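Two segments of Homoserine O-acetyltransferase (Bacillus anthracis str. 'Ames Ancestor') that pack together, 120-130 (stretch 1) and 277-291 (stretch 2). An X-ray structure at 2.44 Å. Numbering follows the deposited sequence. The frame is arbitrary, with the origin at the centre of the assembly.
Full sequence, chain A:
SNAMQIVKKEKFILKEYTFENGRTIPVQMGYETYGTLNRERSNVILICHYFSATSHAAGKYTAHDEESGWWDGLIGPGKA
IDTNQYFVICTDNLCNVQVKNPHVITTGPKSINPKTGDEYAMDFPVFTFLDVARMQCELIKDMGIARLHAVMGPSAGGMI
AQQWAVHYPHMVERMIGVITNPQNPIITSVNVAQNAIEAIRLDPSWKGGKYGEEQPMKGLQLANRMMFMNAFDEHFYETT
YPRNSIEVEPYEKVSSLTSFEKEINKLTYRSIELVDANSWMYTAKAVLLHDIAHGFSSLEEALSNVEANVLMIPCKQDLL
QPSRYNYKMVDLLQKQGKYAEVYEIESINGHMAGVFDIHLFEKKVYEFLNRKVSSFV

Stretch 1, residues 120-130: YAMDFPVFTFL
Stretch 2 (277-291) ANSWMYTAKAVLLHD

Two phenylalanine rings close on a single methyl group: the CB of Ala-286 lies over one face of the Phe-127 ring and over one face of the Phe-129 ring, 3.9 Å and 4.0 Å from their respective centroids and about 25° off each ring normal. These are CH-pi contacts, in which weakly polarized C-H groups meet aromatic pi clouds. Alanine suits the place because its short side chain points toward stretch 1 and lets the backbones draw close, with Thr-128 CA 4.8 Å from Ala-286 CA.

Stretch 2 is chiefly alpha-helix, held by i to i+4 backbone bonds such as Ala-286 N to Tyr-282 O at 2.9 Å. Stretch 1 is mostly extended loop running in the same general direction along it. The register pairs Ala-121 with Asn-278 (CA to CA 7.0 Å), Val-126 with Tyr-282 (CA to CA 6.7 Å) and Thr-128 with Ala-286. Stretch 1 begins with a turn: Ala-121 has phi/psi 50/-137, Met-122 and Asp-123 form a short 3-10 segment, and Phe-124 N bonds to Ala-121 O at 2.9 Å. Residues 124 to 128 are extended (phi -63 to -119, psi 132 to 172), and a helix starts at Phe-129 (-74/-12). Thr-128, chi1 p, caps that helix through a weak bond from Leu-130 N to Thr-128 OG1, 3.1 Å.

Tyr-282 (chi1 -86°, chi2 84°) anchors the turn. Its ring carries the hydroxyl to the loop backbone, where Tyr-282 OH donates to Phe-124 O at 2.6 Å, the one direct hydrogen bond between the stretches. Tyrosine thus satisfies a buried carbonyl while offering an aromatic surface. Phe-124 (chi1 t, chi2 81°) directs its ring edge at the tyrosine face, with centroids 5.6 Å apart and planes at 86°. Met-122, a selenomethionine with all three chi angles m, leaves its backbone sideways, but its end comes nearer the helix: its CE lies 3.7 Å from Tyr-282 CE1 and 3.3 Å from CE of selenomethionine Met-281 (chi1 m, chi2 t, chi3 23°). A flexible, unbranched side chain can bend through three m rotamers to bring its terminal methyl against both neighbours.

Farther along, Val-126 (chi1 t) places CG1 3.6 Å from CD1 of Leu-289 (chi1 m, chi2 t), a purely apolar contact. Phe-127 (chi1 p, chi2 98°) starts sideways, but its end comes nearer the helix, bringing CZ 3.6 Å from Ala-286 CB and CE2 4.0 Å from Tyr-282 CB. Phe-129 (chi1 m, chi2 -60°) points toward the helix and also reaches Val-287, with Phe-129 CE2 3.9 Å from Val-287 CG2.

Two waters join the backbones beside these rings. Water 1 accepts from Phe-127 N at 3.1 Å and donates to Tyr-282 O at 2.7 Å; water 2 accepts from Phe-129 N at 2.9 Å and donates to Ala-286 O at 2.8 Å. Tyr-282 O already accepts from Ala-286 N, and water 1 adds a second donor, so each water links a helix carbonyl to a loop-side amide.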

# COMPACT_ATOMS: atom_id res chain seq x y z
N TYR A 120 -16.61 -12.17 17.63
CA TYR A 120 -15.23 -12.25 18.08
C TYR A 120 -14.46 -10.97 17.76
O TYR A 120 -13.68 -10.48 18.58
CB TYR A 120 -14.52 -13.42 17.38
CG TYR A 120 -14.82 -14.78 17.96
CD1 TYR A 120 -14.21 -15.20 19.13
CD2 TYR A 120 -15.67 -15.67 17.33
CE1 TYR A 120 -14.46 -16.43 19.68
CE2 TYR A 120 -15.92 -16.91 17.87
CZ TYR A 120 -15.31 -17.28 19.04
OH TYR A 120 -15.51 -18.51 19.59
N ALA A 121 -14.69 -10.43 16.56
CA ALA A 121 -13.93 -9.28 16.10
C ALA A 121 -12.43 -9.55 16.28
O ALA A 121 -11.97 -10.67 16.02
CB ALA A 121 -14.40 -8.00 16.81
N MSE A 122 -11.67 -8.57 16.76
CA MSE A 122 -10.22 -8.74 16.98
C MSE A 122 -9.87 -9.64 18.16
O MSE A 122 -8.67 -9.95 18.37
CB MSE A 122 -9.51 -7.39 17.11
CG MSE A 122 -9.65 -6.51 15.88
SE MSE A 122 -9.23 -7.41 14.17
CE MSE A 122 -7.41 -7.95 14.57
N ASP A 123 -10.87 -10.12 18.89
CA ASP A 123 -10.63 -11.21 19.83
C ASP A 123 -10.51 -12.57 19.12
O ASP A 123 -10.18 -13.57 19.76
CB ASP A 123 -11.70 -11.26 20.92
CG ASP A 123 -11.41 -12.32 21.99
OD1 ASP A 123 -10.29 -12.33 22.53
OD2 ASP A 123 -12.28 -13.19 22.25
N PHE A 124 -10.74 -12.64 17.80
CA PHE A 124 -10.54 -13.92 17.13
C PHE A 124 -9.07 -14.34 17.18
O PHE A 124 -8.18 -13.51 17.09
CB PHE A 124 -11.02 -13.90 15.68
CG PHE A 124 -11.20 -15.27 15.11
CD1 PHE A 124 -12.35 -16.00 15.38
CD2 PHE A 124 -10.21 -15.85 14.35
CE1 PHE A 124 -12.53 -17.27 14.89
CE2 PHE A 124 -10.37 -17.13 13.85
CZ PHE A 124 -11.53 -17.85 14.13
N PRO A 125 -8.81 -15.64 17.35
CA PRO A 125 -7.40 -16.02 17.45
C PRO A 125 -6.70 -15.99 16.11
O PRO A 125 -7.31 -16.22 15.08
CB PRO A 125 -7.45 -17.46 17.95
CG PRO A 125 -8.78 -17.97 17.56
CD PRO A 125 -9.71 -16.78 17.59
N VAL A 126 -5.40 -15.74 16.15
CA VAL A 126 -4.57 -15.86 14.99
C VAL A 126 -4.57 -17.31 14.55
O VAL A 126 -4.39 -18.24 15.41
CB VAL A 126 -3.14 -15.43 15.31
CG1 VAL A 126 -2.22 -15.75 14.14
CG2 VAL A 126 -3.13 -13.91 15.70
N PHE A 127 -4.78 -17.50 13.24
CA PHE A 127 -4.67 -18.80 12.63
C PHE A 127 -3.58 -18.86 11.57
O PHE A 127 -3.24 -17.85 10.96
CB PHE A 127 -6.03 -19.22 12.02
CG PHE A 127 -6.27 -18.71 10.61
CD1 PHE A 127 -6.02 -19.53 9.53
CD2 PHE A 127 -6.76 -17.43 10.39
CE1 PHE A 127 -6.26 -19.09 8.24
CE2 PHE A 127 -6.99 -16.96 9.11
CZ PHE A 127 -6.74 -17.79 8.02
N THR A 128 -3.09 -20.08 11.35
CA THR A 128 -2.16 -20.39 10.29
C THR A 128 -2.78 -21.42 9.36
O THR A 128 -3.84 -21.99 9.62
CB THR A 128 -0.90 -21.02 10.86
OG1 THR A 128 -1.19 -22.34 11.37
CG2 THR A 128 -0.33 -20.13 11.95
N PHE A 129 -2.10 -21.68 8.26
CA PHE A 129 -2.57 -22.68 7.32
C PHE A 129 -2.35 -24.07 7.83
O PHE A 129 -2.92 -25.01 7.32
CB PHE A 129 -1.99 -22.45 5.92
CG PHE A 129 -2.52 -21.18 5.28
CD1 PHE A 129 -3.90 -21.02 5.06
CD2 PHE A 129 -1.68 -20.13 4.97
CE1 PHE A 129 -4.42 -19.85 4.53
CE2 PHE A 129 -2.20 -18.95 4.44
CZ PHE A 129 -3.58 -18.81 4.23
N LEU A 130 -1.56 -24.21 8.89
CA LEU A 130 -1.49 -25.49 9.59
C LEU A 130 -2.80 -25.74 10.36
O LEU A 130 -3.31 -26.89 10.36
CB LEU A 130 -0.27 -25.57 10.46
CG LEU A 130 -0.14 -26.81 11.34
CD1 LEU A 130 -0.35 -28.09 10.54
CD2 LEU A 130 1.26 -26.76 12.04
N ALA A 277 -13.59 -7.06 6.13
CA ALA A 277 -12.27 -6.45 6.35
C ALA A 277 -11.46 -7.20 7.40
O ALA A 277 -10.30 -7.55 7.14
CB ALA A 277 -12.40 -4.95 6.74
N ASN A 278 -12.04 -7.43 8.58
CA ASN A 278 -11.34 -8.17 9.64
C ASN A 278 -10.89 -9.56 9.14
O ASN A 278 -9.77 -10.00 9.44
CB ASN A 278 -12.22 -8.32 10.89
CG ASN A 278 -12.44 -6.99 11.63
OD1 ASN A 278 -11.70 -6.02 11.45
ND2 ASN A 278 -13.42 -6.97 12.49
N SER A 279 -11.77 -10.20 8.37
CA SER A 279 -11.48 -11.49 7.81
C SER A 279 -10.25 -11.39 6.88
O SER A 279 -9.34 -12.24 6.91
CB SER A 279 -12.69 -12.03 7.04
OG SER A 279 -13.70 -12.45 7.93
N TRP A 280 -10.25 -10.34 6.07
CA TRP A 280 -9.15 -10.09 5.17
C TRP A 280 -7.86 -9.94 5.97
O TRP A 280 -6.87 -10.52 5.60
CB TRP A 280 -9.41 -8.81 4.35
CG TRP A 280 -8.41 -8.63 3.27
CD1 TRP A 280 -7.10 -8.20 3.41
CD2 TRP A 280 -8.60 -8.90 1.90
NE1 TRP A 280 -6.48 -8.20 2.18
CE2 TRP A 280 -7.39 -8.62 1.24
CE3 TRP A 280 -9.70 -9.35 1.16
CZ2 TRP A 280 -7.23 -8.78 -0.13
CZ3 TRP A 280 -9.55 -9.52 -0.21
CH2 TRP A 280 -8.32 -9.22 -0.85
N MSE A 281 -7.88 -9.19 7.06
CA MSE A 281 -6.68 -9.02 7.88
C MSE A 281 -6.16 -10.38 8.39
O MSE A 281 -4.95 -10.63 8.30
CB MSE A 281 -6.90 -8.14 9.12
CG MSE A 281 -7.27 -6.69 8.90
SE MSE A 281 -7.36 -5.79 10.68
CE MSE A 281 -6.27 -6.93 11.69
N TYR A 282 -7.03 -11.20 8.99
CA TYR A 282 -6.60 -12.48 9.59
C TYR A 282 -6.00 -13.41 8.55
O TYR A 282 -4.97 -14.05 8.81
CB TYR A 282 -7.75 -13.19 10.30
CG TYR A 282 -7.92 -12.74 11.72
CD1 TYR A 282 -8.65 -11.62 12.02
CD2 TYR A 282 -7.33 -13.43 12.78
CE1 TYR A 282 -8.80 -11.18 13.32
CE2 TYR A 282 -7.50 -13.00 14.09
CZ TYR A 282 -8.23 -11.87 14.34
OH TYR A 282 -8.43 -11.39 15.60
N THR A 283 -6.60 -13.41 7.36
CA THR A 283 -6.12 -14.24 6.25
C THR A 283 -4.78 -13.68 5.76
O THR A 283 -3.85 -14.45 5.55
CB THR A 283 -7.16 -14.30 5.12
OG1 THR A 283 -8.38 -14.78 5.67
CG2 THR A 283 -6.72 -15.25 3.98
N ALA A 284 -4.67 -12.35 5.61
CA ALA A 284 -3.36 -11.72 5.29
C ALA A 284 -2.31 -12.09 6.35
O ALA A 284 -1.16 -12.43 6.02
CB ALA A 284 -3.47 -10.20 5.10
N LYS A 285 -2.72 -12.09 7.61
CA LYS A 285 -1.82 -12.51 8.70
C LYS A 285 -1.35 -13.98 8.54
O LYS A 285 -0.17 -14.29 8.71
CB LYS A 285 -2.51 -12.32 10.04
CG LYS A 285 -1.62 -12.66 11.26
CD LYS A 285 -0.58 -11.57 11.59
CE LYS A 285 0.22 -12.03 12.82
NZ LYS A 285 0.90 -10.98 13.65
N ALA A 286 -2.28 -14.86 8.18
CA ALA A 286 -1.94 -16.25 7.91
C ALA A 286 -0.90 -16.34 6.80
O ALA A 286 0.04 -17.16 6.86
CB ALA A 286 -3.22 -17.08 7.55
N VAL A 287 -1.10 -15.53 5.76
CA VAL A 287 -0.20 -15.62 4.61
C VAL A 287 1.18 -15.15 5.05
O VAL A 287 2.20 -15.78 4.73
CB VAL A 287 -0.68 -14.76 3.41
CG1 VAL A 287 0.51 -14.52 2.43
CG2 VAL A 287 -1.93 -15.41 2.72
N LEU A 288 1.22 -14.05 5.77
CA LEU A 288 2.50 -13.48 6.21
C LEU A 288 3.25 -14.40 7.21
O LEU A 288 4.48 -14.44 7.21
CB LEU A 288 2.23 -12.11 6.79
CG LEU A 288 3.06 -11.30 7.75
CD1 LEU A 288 2.21 -10.04 7.94
CD2 LEU A 288 3.27 -12.01 9.08
N LEU A 289 2.50 -15.14 8.01
CA LEU A 289 3.07 -16.13 8.91
C LEU A 289 3.47 -17.44 8.23
O LEU A 289 4.12 -18.25 8.89
CB LEU A 289 2.07 -16.48 10.02
CG LEU A 289 1.83 -15.40 11.08
CD1 LEU A 289 0.69 -15.82 11.98
CD2 LEU A 289 3.13 -15.08 11.85
N HIS A 290 3.09 -17.67 6.96
CA HIS A 290 3.32 -18.96 6.35
C HIS A 290 4.80 -19.36 6.23
O HIS A 290 5.59 -18.73 5.54
CB HIS A 290 2.67 -19.07 4.97
CG HIS A 290 3.03 -20.32 4.24
ND1 HIS A 290 2.63 -21.57 4.67
CD2 HIS A 290 3.81 -20.53 3.14
CE1 HIS A 290 3.14 -22.49 3.87
NE2 HIS A 290 3.85 -21.89 2.93
N ASP A 291 5.12 -20.50 6.84
CA ASP A 291 6.48 -20.98 7.04
C ASP A 291 6.45 -22.42 7.49
O ASP A 291 6.21 -22.70 8.68
CB ASP A 291 7.12 -20.17 8.17
CG ASP A 291 8.59 -20.51 8.37
OD1 ASP A 291 9.12 -21.32 7.57
OD2 ASP A 291 9.22 -19.93 9.31
O HOH W 1 -4.40 -15.29 11.15
O HOH W 2 0.00 -19.75 7.93